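Local coordinates for alpha-galactosidase (Thermus thermophilus, PDB 6LCJ), which probably hydrolyses terminal alpha-galactosyl linkages of oligosaccharides and assembles as a hexamer, at residues 160-166 with 190-196; 404-410 with 433-439. The contacts are given in a common frame with arbitrary orientation. Residues are numbered along the deposited sequence.

Contact 1 of 2, residues 160-166 with 190-196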
ATOM      1  N   PRO E 160      10.814 -54.422 -12.302  1.00 35.51           N
ATOM      2  CA  PRO E 160      10.539 -54.860 -13.671  1.00 37.86           C
ATOM      3  C   PRO E 160      11.207 -53.943 -14.684  1.00 41.05           C
ATOM      4  O   PRO E 160      11.656 -52.835 -14.378  1.00 43.16           O
ATOM      5  CB  PRO E 160       9.007 -54.783 -13.780  1.00 39.13           C
ATOM      6  CG  PRO E 160       8.506 -54.632 -12.367  1.00 40.25           C
ATOM      7  CD  PRO E 160       9.608 -53.902 -11.639  1.00 39.87           C
ATOM      8  N   ARG E 161      11.292 -54.437 -15.908  1.00 36.59           N
ATOM      9  CA  ARG E 161      11.788 -53.654 -17.023  1.00 31.69           C
ATOM     10  C   ARG E 161      10.576 -53.248 -17.845  1.00 31.21           C
ATOM     11  O   ARG E 161       9.798 -54.105 -18.278  1.00 32.16           O
ATOM     12  CB  ARG E 161      12.810 -54.454 -17.830  1.00 29.83           C
ATOM     13  CG  ARG E 161      13.964 -54.926 -16.957  1.00 33.32           C
ATOM     14  CD  ARG E 161      15.081 -55.583 -17.763  1.00 40.23           C
ATOM     15  NE  ARG E 161      14.644 -56.831 -18.377  1.00 39.94           N
ATOM     16  CZ  ARG E 161      14.777 -58.017 -17.806  1.00 41.83           C
ATOM     17  NH1 ARG E 161      15.339 -58.104 -16.614  1.00 45.95           N
ATOM     18  NH2 ARG E 161      14.340 -59.109 -18.418  1.00 43.02           N
ATOM     19  N   VAL E 162      10.385 -51.944 -18.014  1.00 30.93           N
ATOM     20  CA  VAL E 162       9.115 -51.394 -18.471  1.00 28.77           C
ATOM     21  C   VAL E 162       9.347 -50.592 -19.734  1.00 27.99           C
ATOM     22  O   VAL E 162      10.273 -49.775 -19.789  1.00 30.28           O
ATOM     23  CB  VAL E 162       8.464 -50.497 -17.401  1.00 31.64           C
ATOM     24  CG1 VAL E 162       7.128 -49.936 -17.926  1.00 27.11           C
ATOM     25  CG2 VAL E 162       8.303 -51.241 -16.081  1.00 23.33           C
ATOM     26  N   TRP E 163       8.498 -50.804 -20.736  1.00 25.03           N
ATOM     27  CA  TRP E 163       8.340 -49.840 -21.811  1.00 26.70           C
ATOM     28  C   TRP E 163       7.114 -48.989 -21.493  1.00 30.91           C
ATOM     29  O   TRP E 163       6.057 -49.525 -21.144  1.00 32.31           O
ATOM     30  CB  TRP E 163       8.207 -50.508 -23.184  1.00 26.96           C
ATOM     31  CG  TRP E 163       8.301 -49.468 -24.269  1.00 29.08           C
ATOM     32  CD1 TRP E 163       9.441 -48.999 -24.866  1.00 26.23           C
ATOM     33  CD2 TRP E 163       7.221 -48.698 -24.807  1.00 27.49           C
ATOM     34  NE1 TRP E 163       9.130 -48.003 -25.764  1.00 28.86           N
ATOM     35  CE2 TRP E 163       7.775 -47.797 -25.746  1.00 29.14           C
ATOM     36  CE3 TRP E 163       5.836 -48.692 -24.600  1.00 25.94           C
ATOM     37  CZ2 TRP E 163       6.991 -46.905 -26.483  1.00 26.96           C
ATOM     38  CZ3 TRP E 163       5.059 -47.812 -25.334  1.00 24.74           C
ATOM     39  CH2 TRP E 163       5.638 -46.924 -26.257  1.00 25.17           C
ATOM     40  N   CYS E 164       7.259 -47.666 -21.606  1.00 30.21           N
ATOM     41  CA  CYS E 164       6.252 -46.706 -21.158  1.00 25.83           C
ATOM     42  C   CYS E 164       5.934 -45.753 -22.306  1.00 26.62           C
ATOM     43  O   CYS E 164       6.839 -45.303 -23.008  1.00 31.43           O
ATOM     44  CB  CYS E 164       6.784 -45.936 -19.907  1.00 24.45           C
ATOM     45  SG  CYS E 164       5.816 -44.528 -19.319  1.00 49.33           S
ATOM     46  N   SER E 165       4.658 -45.435 -22.509  1.00 26.43           N
ATOM     47  CA  SER E 165       4.313 -44.606 -23.660  1.00 26.74           C
ATOM     48  C   SER E 165       4.498 -43.110 -23.426  1.00 28.14           C
ATOM     49  O   SER E 165       4.451 -42.342 -24.396  1.00 29.90           O
ATOM     50  CB  SER E 165       2.858 -44.851 -24.091  1.00 30.45           C
ATOM     51  OG  SER E 165       1.936 -44.555 -23.049  1.00 30.21           O
ATOM     52  N   TRP E 166       4.702 -42.667 -22.184  1.00 24.91           N
ATOM     53  CA  TRP E 166       4.512 -41.250 -21.893  1.00 26.16           C
ATOM     54  C   TRP E 166       5.571 -40.383 -22.569  1.00 27.66           C
ATOM     55  O   TRP E 166       5.249 -39.375 -23.214  1.00 28.17           O
ATOM     56  CB  TRP E 166       4.499 -41.005 -20.378  1.00 26.16           C
ATOM     57  CG  TRP E 166       4.353 -39.540 -20.067  1.00 29.75           C
ATOM     58  CD1 TRP E 166       5.301 -38.718 -19.526  1.00 26.21           C
ATOM     59  CD2 TRP E 166       3.207 -38.707 -20.333  1.00 28.79           C
ATOM     60  NE1 TRP E 166       4.810 -37.439 -19.418  1.00 27.04           N
ATOM     61  CE2 TRP E 166       3.531 -37.402 -19.904  1.00 27.84           C
ATOM     62  CE3 TRP E 166       1.945 -38.938 -20.885  1.00 25.02           C
ATOM     63  CZ2 TRP E 166       2.639 -36.339 -20.005  1.00 24.15           C
ATOM     64  CZ3 TRP E 166       1.064 -37.875 -20.991  1.00 23.72           C
ATOM     65  CH2 TRP E 166       1.411 -36.597 -20.554  1.00 21.81           C
ATOM     66  N   PHE E 190      12.022 -56.513 -22.513  1.00 32.49           N
ATOM     67  CA  PHE E 190      11.135 -55.850 -21.567  1.00 32.22           C
ATOM     68  C   PHE E 190      10.262 -56.887 -20.870  1.00 35.92           C
ATOM     69  O   PHE E 190      10.073 -58.003 -21.354  1.00 39.05           O
ATOM     70  CB  PHE E 190      10.241 -54.819 -22.265  1.00 30.40           C
ATOM     71  CG  PHE E 190      10.966 -53.591 -22.707  1.00 29.18           C
ATOM     72  CD1 PHE E 190      11.378 -52.644 -21.778  1.00 27.76           C
ATOM     73  CD2 PHE E 190      11.239 -53.374 -24.059  1.00 30.66           C
ATOM     74  CE1 PHE E 190      12.058 -51.481 -22.195  1.00 30.99           C
ATOM     75  CE2 PHE E 190      11.920 -52.227 -24.483  1.00 28.79           C
ATOM     76  CZ  PHE E 190      12.331 -51.280 -23.551  1.00 26.93           C
ATOM     77  N   GLU E 191       9.716 -56.498 -19.722  1.00 36.94           N
ATOM     78  CA  GLU E 191       8.762 -57.327 -18.999  1.00 36.73           C
ATOM     79  C   GLU E 191       7.377 -56.712 -18.884  1.00 33.89           C
ATOM     80  O   GLU E 191       6.424 -57.448 -18.620  1.00 40.61           O
ATOM     81  CB  GLU E 191       9.284 -57.638 -17.588  1.00 35.27           C
ATOM     82  CG  GLU E 191      10.803 -57.617 -17.516  1.00 40.91           C
ATOM     83  CD  GLU E 191      11.339 -58.077 -16.186  1.00 46.51           C
ATOM     84  OE1 GLU E 191      11.860 -57.236 -15.418  1.00 50.38           O
ATOM     85  OE2 GLU E 191      11.253 -59.288 -15.909  1.00 56.05           O
ATOM     86  N   VAL E 192       7.238 -55.400 -19.075  1.00 33.19           N
ATOM     87  CA  VAL E 192       5.972 -54.689 -18.930  1.00 28.81           C
ATOM     88  C   VAL E 192       5.833 -53.720 -20.098  1.00 31.65           C
ATOM     89  O   VAL E 192       6.786 -53.018 -20.448  1.00 30.84           O
ATOM     90  CB  VAL E 192       5.893 -53.915 -17.592  1.00 31.23           C
ATOM     91  CG1 VAL E 192       4.501 -53.324 -17.384  1.00 30.08           C
ATOM     92  CG2 VAL E 192       6.288 -54.783 -16.415  1.00 29.20           C
ATOM     93  N   PHE E 193       4.643 -53.676 -20.697  1.00 30.20           N
ATOM     94  CA  PHE E 193       4.284 -52.679 -21.698  1.00 25.51           C
ATOM     95  C   PHE E 193       3.198 -51.809 -21.074  1.00 33.58           C
ATOM     96  O   PHE E 193       2.069 -52.274 -20.876  1.00 35.01           O
ATOM     97  CB  PHE E 193       3.796 -53.351 -22.975  1.00 26.77           C
ATOM     98  CG  PHE E 193       3.564 -52.402 -24.110  1.00 29.83           C
ATOM     99  CD1 PHE E 193       2.374 -51.705 -24.217  1.00 26.37           C
ATOM    100  CD2 PHE E 193       4.538 -52.210 -25.082  1.00 29.49           C
ATOM    101  CE1 PHE E 193       2.154 -50.831 -25.277  1.00 28.77           C
ATOM    102  CE2 PHE E 193       4.322 -51.335 -26.149  1.00 31.80           C
ATOM    103  CZ  PHE E 193       3.119 -50.646 -26.245  1.00 30.60           C
ATOM    104  N   GLN E 194       3.532 -50.556 -20.749  1.00 30.42           N
ATOM    105  CA  GLN E 194       2.678 -49.729 -19.901  1.00 30.64           C
ATOM    106  C   GLN E 194       2.081 -48.571 -20.690  1.00 27.59           C
ATOM    107  O   GLN E 194       2.817 -47.748 -21.233  1.00 31.13           O
ATOM    108  CB  GLN E 194       3.446 -49.207 -18.691  1.00 29.28           C
ATOM    109  CG  GLN E 194       2.551 -48.495 -17.664  1.00 35.29           C
ATOM    110  CD  GLN E 194       3.009 -47.072 -17.426  1.00 38.66           C
ATOM    111  OE1 GLN E 194       4.168 -46.838 -17.050  1.00 33.07           O
ATOM    112  NE2 GLN E 194       2.118 -46.106 -17.667  1.00 34.41           N
ATOM    113  N   ILE E 195       0.748 -48.520 -20.742  1.00 30.74           N
ATOM    114  CA  ILE E 195       0.001 -47.433 -21.375  1.00 31.91           C
ATOM    115  C   ILE E 195      -0.160 -46.302 -20.366  1.00 32.22           C
ATOM    116  O   ILE E 195      -0.668 -46.514 -19.259  1.00 32.25           O
ATOM    117  CB  ILE E 195      -1.370 -47.918 -21.867  1.00 27.07           C
ATOM    118  CG1 ILE E 195      -1.194 -48.966 -22.944  1.00 34.97           C
ATOM    119  CG2 ILE E 195      -2.196 -46.778 -22.430  1.00 30.23           C
ATOM    120  CD1 ILE E 195      -2.191 -50.035 -22.824  1.00 38.38           C
ATOM    121  N   ASP E 196       0.249 -45.100 -20.750  1.00 27.64           N
ATOM    122  CA  ASP E 196       0.236 -43.996 -19.816  1.00 29.03           C
ATOM    123  C   ASP E 196      -0.968 -43.087 -20.080  1.00 31.94           C
ATOM    124  O   ASP E 196      -1.998 -43.520 -20.614  1.00 34.64           O
ATOM    125  CB  ASP E 196       1.562 -43.232 -19.905  1.00 30.32           C
ATOM    126  CG  ASP E 196       1.937 -42.560 -18.589  1.00 38.78           C
ATOM    127  OD1 ASP E 196       1.642 -41.339 -18.437  1.00 38.30           O
ATOM    128  OD2 ASP E 196       2.553 -43.238 -17.728  1.00 40.36           O
TER
HETATM  129  O   HOH W   1      12.472 -59.938 -20.889  1.00 48.81           O

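Contact 2 of 2, residues 404-410 with 433-439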
ATOM      1  N   VAL E 404      14.862 -43.789 -19.125  1.00 26.77           N
ATOM      2  CA  VAL E 404      16.172 -43.564 -19.723  1.00 26.05           C
ATOM      3  C   VAL E 404      15.957 -43.312 -21.204  1.00 26.37           C
ATOM      4  O   VAL E 404      15.214 -44.050 -21.859  1.00 28.14           O
ATOM      5  CB  VAL E 404      17.103 -44.772 -19.511  1.00 27.21           C
ATOM      6  CG1 VAL E 404      18.519 -44.447 -19.958  1.00 26.81           C
ATOM      7  CG2 VAL E 404      17.076 -45.212 -18.068  1.00 25.64           C
ATOM      8  N   TYR E 405      16.597 -42.280 -21.730  1.00 25.61           N
ATOM      9  CA  TYR E 405      16.578 -42.052 -23.163  1.00 28.48           C
ATOM     10  C   TYR E 405      17.775 -42.741 -23.799  1.00 27.19           C
ATOM     11  O   TYR E 405      18.877 -42.742 -23.239  1.00 25.63           O
ATOM     12  CB  TYR E 405      16.602 -40.557 -23.496  1.00 26.34           C
ATOM     13  CG  TYR E 405      15.369 -39.802 -23.058  1.00 26.50           C
ATOM     14  CD1 TYR E 405      14.257 -39.697 -23.883  1.00 22.50           C
ATOM     15  CD2 TYR E 405      15.322 -39.189 -21.809  1.00 30.68           C
ATOM     16  CE1 TYR E 405      13.123 -38.999 -23.467  1.00 29.55           C
ATOM     17  CE2 TYR E 405      14.203 -38.484 -21.386  1.00 25.41           C
ATOM     18  CZ  TYR E 405      13.109 -38.396 -22.209  1.00 29.06           C
ATOM     19  OH  TYR E 405      12.016 -37.684 -21.780  1.00 27.37           O
ATOM     20  N   PHE E 406      17.539 -43.344 -24.960  1.00 26.51           N
ATOM     21  CA  PHE E 406      18.591 -43.776 -25.868  1.00 27.11           C
ATOM     22  C   PHE E 406      18.499 -43.117 -27.229  1.00 27.33           C
ATOM     23  O   PHE E 406      19.517 -42.942 -27.890  1.00 29.28           O
ATOM     24  CB  PHE E 406      18.556 -45.298 -26.049  1.00 25.70           C
ATOM     25  CG  PHE E 406      18.822 -46.049 -24.786  1.00 27.86           C
ATOM     26  CD1 PHE E 406      17.776 -46.362 -23.925  1.00 22.71           C
ATOM     27  CD2 PHE E 406      20.115 -46.412 -24.443  1.00 26.13           C
ATOM     28  CE1 PHE E 406      18.012 -47.034 -22.757  1.00 25.99           C
ATOM     29  CE2 PHE E 406      20.364 -47.090 -23.280  1.00 29.95           C
ATOM     30  CZ  PHE E 406      19.317 -47.411 -22.428  1.00 31.03           C
ATOM     31  N   ARG E 407      17.310 -42.730 -27.654  1.00 31.32           N
ATOM     32  CA  ARG E 407      17.168 -42.061 -28.929  1.00 30.09           C
ATOM     33  C   ARG E 407      17.887 -40.718 -28.929  1.00 33.63           C
ATOM     34  O   ARG E 407      18.101 -40.085 -27.892  1.00 32.02           O
ATOM     35  CB  ARG E 407      15.691 -41.870 -29.249  1.00 27.86           C
ATOM     36  CG  ARG E 407      14.954 -40.985 -28.272  1.00 30.68           C
ATOM     37  CD  ARG E 407      13.470 -41.053 -28.583  1.00 31.25           C
ATOM     38  NE  ARG E 407      12.751 -39.833 -28.254  1.00 30.63           N
ATOM     39  CZ  ARG E 407      11.931 -39.704 -27.217  1.00 29.84           C
ATOM     40  NH1 ARG E 407      11.731 -40.720 -26.378  1.00 29.40           N
ATOM     41  NH2 ARG E 407      11.310 -38.552 -27.021  1.00 23.85           N
ATOM     42  N   THR E 408      18.291 -40.301 -30.116  1.00 35.21           N
ATOM     43  CA  THR E 408      18.659 -38.923 -30.340  1.00 31.84           C
ATOM     44  C   THR E 408      17.639 -38.202 -31.207  1.00 30.54           C
ATOM     45  O   THR E 408      17.652 -36.970 -31.259  1.00 32.90           O
ATOM     46  CB  THR E 408      20.057 -38.856 -30.967  1.00 35.73           C
ATOM     47  OG1 THR E 408      20.196 -39.893 -31.944  1.00 38.36           O
ATOM     48  CG2 THR E 408      21.113 -39.061 -29.896  1.00 28.97           C
ATOM     49  N   ARG E 409      16.743 -38.930 -31.863  1.00 28.57           N
ATOM     50  CA  ARG E 409      15.643 -38.307 -32.581  1.00 31.01           C
ATOM     51  C   ARG E 409      14.562 -37.921 -31.587  1.00 32.71           C
ATOM     52  O   ARG E 409      14.298 -38.650 -30.622  1.00 33.16           O
ATOM     53  CB  ARG E 409      15.088 -39.254 -33.646  1.00 30.14           C
ATOM     54  CG  ARG E 409      16.163 -39.655 -34.663  1.00 41.51           C
ATOM     55  CD  ARG E 409      15.698 -40.664 -35.712  1.00 40.35           C
ATOM     56  NE  ARG E 409      14.768 -40.069 -36.656  1.00 38.04           N
ATOM     57  CZ  ARG E 409      13.608 -40.620 -36.989  1.00 44.40           C
ATOM     58  NH1 ARG E 409      13.272 -41.785 -36.455  1.00 51.08           N
ATOM     59  NH2 ARG E 409      12.788 -40.015 -37.847  1.00 37.51           N
ATOM     60  N   PHE E 410      13.953 -36.756 -31.812  1.00 27.11           N
ATOM     61  CA  PHE E 410      12.887 -36.254 -30.949  1.00 27.83           C
ATOM     62  C   PHE E 410      13.360 -36.164 -29.503  1.00 30.96           C
ATOM     63  O   PHE E 410      12.696 -36.630 -28.576  1.00 29.25           O
ATOM     64  CB  PHE E 410      11.640 -37.124 -31.079  1.00 28.55           C
ATOM     65  CG  PHE E 410      11.193 -37.279 -32.495  1.00 30.82           C
ATOM     66  CD1 PHE E 410      10.772 -36.164 -33.222  1.00 28.86           C
ATOM     67  CD2 PHE E 410      11.243 -38.517 -33.122  1.00 30.85           C
ATOM     68  CE1 PHE E 410      10.380 -36.284 -34.543  1.00 31.77           C
ATOM     69  CE2 PHE E 410      10.852 -38.649 -34.448  1.00 34.81           C
ATOM     70  CZ  PHE E 410      10.416 -37.530 -35.158  1.00 33.13           C
ATOM     71  N   THR E 433      12.056 -47.265 -20.357  1.00 26.04           N
ATOM     72  CA  THR E 433      12.223 -46.279 -21.408  1.00 26.83           C
ATOM     73  C   THR E 433      10.897 -46.063 -22.114  1.00 28.82           C
ATOM     74  O   THR E 433       9.966 -46.876 -22.022  1.00 30.44           O
ATOM     75  CB  THR E 433      13.298 -46.676 -22.441  1.00 31.06           C
ATOM     76  OG1 THR E 433      13.412 -45.639 -23.435  1.00 27.72           O
ATOM     77  CG2 THR E 433      12.925 -47.964 -23.142  1.00 26.27           C
ATOM     78  N   SER E 434      10.834 -44.941 -22.826  1.00 27.93           N
ATOM     79  CA  SER E 434       9.720 -44.614 -23.694  1.00 28.12           C
ATOM     80  C   SER E 434      10.100 -44.628 -25.166  1.00 27.43           C
ATOM     81  O   SER E 434       9.239 -44.361 -26.007  1.00 30.31           O
ATOM     82  CB  SER E 434       9.144 -43.242 -23.330  1.00 28.61           C
ATOM     83  OG  SER E 434       8.348 -43.300 -22.157  1.00 30.20           O
ATOM     84  N   ASP E 435      11.346 -44.932 -25.496  1.00 29.39           N
ATOM     85  CA  ASP E 435      11.843 -44.864 -26.871  1.00 28.32           C
ATOM     86  C   ASP E 435      11.124 -45.869 -27.756  1.00 30.87           C
ATOM     87  O   ASP E 435      11.323 -47.077 -27.578  1.00 32.00           O
ATOM     88  CB  ASP E 435      13.350 -45.129 -26.906  1.00 27.48           C
ATOM     89  CG  ASP E 435      14.172 -43.988 -26.296  1.00 31.26           C
ATOM     90  OD1 ASP E 435      13.610 -42.896 -26.056  1.00 31.31           O
ATOM     91  OD2 ASP E 435      15.386 -44.184 -26.058  1.00 29.61           O
ATOM     92  N   PRO E 436      10.297 -45.443 -28.707  1.00 33.94           N
ATOM     93  CA  PRO E 436       9.775 -46.384 -29.700  1.00 31.40           C
ATOM     94  C   PRO E 436      10.915 -46.938 -30.537  1.00 32.85           C
ATOM     95  O   PRO E 436      11.698 -46.162 -31.111  1.00 32.31           O
ATOM     96  CB  PRO E 436       8.829 -45.521 -30.551  1.00 26.88           C
ATOM     97  CG  PRO E 436       8.776 -44.190 -29.885  1.00 29.87           C
ATOM     98  CD  PRO E 436       9.995 -44.048 -29.067  1.00 28.54           C
ATOM     99  N   PRO E 437      11.060 -48.268 -30.614  1.00 33.75           N
ATOM    100  CA  PRO E 437      12.212 -48.840 -31.339  1.00 34.27           C
ATOM    101  C   PRO E 437      12.375 -48.287 -32.745  1.00 34.50           C
ATOM    102  O   PRO E 437      13.509 -48.092 -33.202  1.00 36.16           O
ATOM    103  CB  PRO E 437      11.912 -50.348 -31.340  1.00 34.09           C
ATOM    104  CG  PRO E 437      11.058 -50.556 -30.141  1.00 33.63           C
ATOM    105  CD  PRO E 437      10.196 -49.317 -30.039  1.00 34.37           C
ATOM    106  N   SER E 438      11.279 -47.968 -33.428  1.00 31.48           N
ATOM    107  CA  SER E 438      11.410 -47.381 -34.752  1.00 31.76           C
ATOM    108  C   SER E 438      11.991 -45.966 -34.739  1.00 33.25           C
ATOM    109  O   SER E 438      12.326 -45.452 -35.808  1.00 39.54           O
ATOM    110  CB  SER E 438      10.054 -47.383 -35.452  1.00 33.26           C
ATOM    111  OG  SER E 438       9.099 -46.631 -34.730  1.00 36.07           O
ATOM    112  N   TRP E 439      12.118 -45.318 -33.581  1.00 30.93           N
ATOM    113  CA  TRP E 439      12.794 -44.028 -33.508  1.00 30.79           C
ATOM    114  C   TRP E 439      14.286 -44.164 -33.234  1.00 35.62           C
ATOM    115  O   TRP E 439      15.007 -43.152 -33.259  1.00 31.26           O
ATOM    116  CB  TRP E 439      12.190 -43.156 -32.408  1.00 31.00           C
ATOM    117  CG  TRP E 439      10.806 -42.674 -32.657  1.00 34.62           C
ATOM    118  CD1 TRP E 439       9.968 -43.058 -33.656  1.00 31.62           C
ATOM    119  CD2 TRP E 439      10.078 -41.725 -31.864  1.00 29.93           C
ATOM    120  NE1 TRP E 439       8.773 -42.403 -33.540  1.00 34.37           N
ATOM    121  CE2 TRP E 439       8.817 -41.574 -32.451  1.00 31.76           C
ATOM    122  CE3 TRP E 439      10.379 -40.985 -30.719  1.00 30.14           C
ATOM    123  CZ2 TRP E 439       7.850 -40.711 -31.936  1.00 35.65           C
ATOM    124  CZ3 TRP E 439       9.422 -40.128 -30.209  1.00 28.41           C
ATOM    125  CH2 TRP E 439       8.173 -39.998 -30.815  1.00 30.92           C
TER
HETATM  126  O   HOH W   2      12.519 -42.433 -23.043  1.00 30.80           O

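Contact 1 of 2, residues 160-166 with 190-196
Strands 161-164 and 192-195 run in parallel, joined through helix 175-185 in a beta-alpha-beta crossover, and are the first two strands of a TIM barrel. At the entry, Arg-161 N donates to Glu-191 OE1 (2.9 Å), a carboxylate also salt-bridged to Arg-158, while Arg-161 O accepts from both Glu-191 N (2.8 Å) and Val-192 N (3.0 Å). Val-162 packs CG2 on Val-192 CB (3.9 Å), and both side chains meet Tyr-300 of strand 298-303 on the barrel's inner face. Trp-163 turns to the outer face, under helix 175-185. Its CB lies over the Phe-190 ring, the indole edge meets that same face, and CE3 touches Phe-193 CE2 (3.4 Å). Its backbone carries the regular parallel pattern, N to Val-192 O (2.8 Å) and O from Gln-194 N (2.8 Å). Cys-164 SG then caps the following helix by accepting from Trp-166 N (3.6 Å). Beyond the strand, Ser-165 OG takes the amide of Asp-196 (OG-N 2.9 Å).

Contact 2 of 2, residues 404-410 with 433-439
The Asp-435 carboxylate binds the 404-410 loop through both oxygens. OD2 accepts from two successive amides, Phe-406 N (2.6 Å) and Arg-407 N (2.9 Å), and OD1 forms a salt bridge with Arg-407 NH1 (2.9 Å). The guanidinium folds back on its own loop as well, where Phe-410 O accepts from Arg-407 NH2 (2.8 Å) and NE (3.2 Å), so one guanidinium bridges Phe-410 O of its own loop and the aspartate. Thr-433 OG1 accepts from Asp-435 N (3.0 Å), an ST turn at the end of strand 431-433, and itself donates to Val-404 O (2.9 Å) across the contact. A water adds to this, accepting from Ser-434 N (3.0 Å) and donating to Asp-435 OD1 (3.2 Å).

Further along, Trp-439 CE3 sits over one face of the Arg-407 guanidinium, 3.6 Å from NE, and Phe-410 turns its ring edge to the indole face (Phe-410 CD2 to Trp-439 CE3, 3.6 Å). The loop also reaches a second subunit, with Thr-408 OG1 and Arg-409 NE exchanging hydrogen bonds with Arg-409 and Thr-408 of that subunit. Both segments follow neighbouring barrel strands, 398-400 and 431-433, and lead into helices 415-428 and 442-453: they are the beta-to-alpha loops of the last two units of a TIM barrel.

Strand 161-164 belongs to contact 1 but also borders strand 431-433, which leads into contact 2, so the two contacts lie side by side across the closure between the first and last barrel strands. Their centres are about 13 Å apart. Cys-164 N and Thr-433 O are 2.9 Å apart and Cys-164 O and Ser-434 OG 2.6 Å, both probable hydrogen bonds, and Phe-190 CZ packs on Thr-433 CG2 at 3.4 Å. Trp-163 NE1 also donates to Asp-435 O. In TIM barrels the active site lies at the C-terminal strand ends, where Asp-196 and both loops of contact 2 follow their strands; contact 2 also extends to the subunit interface.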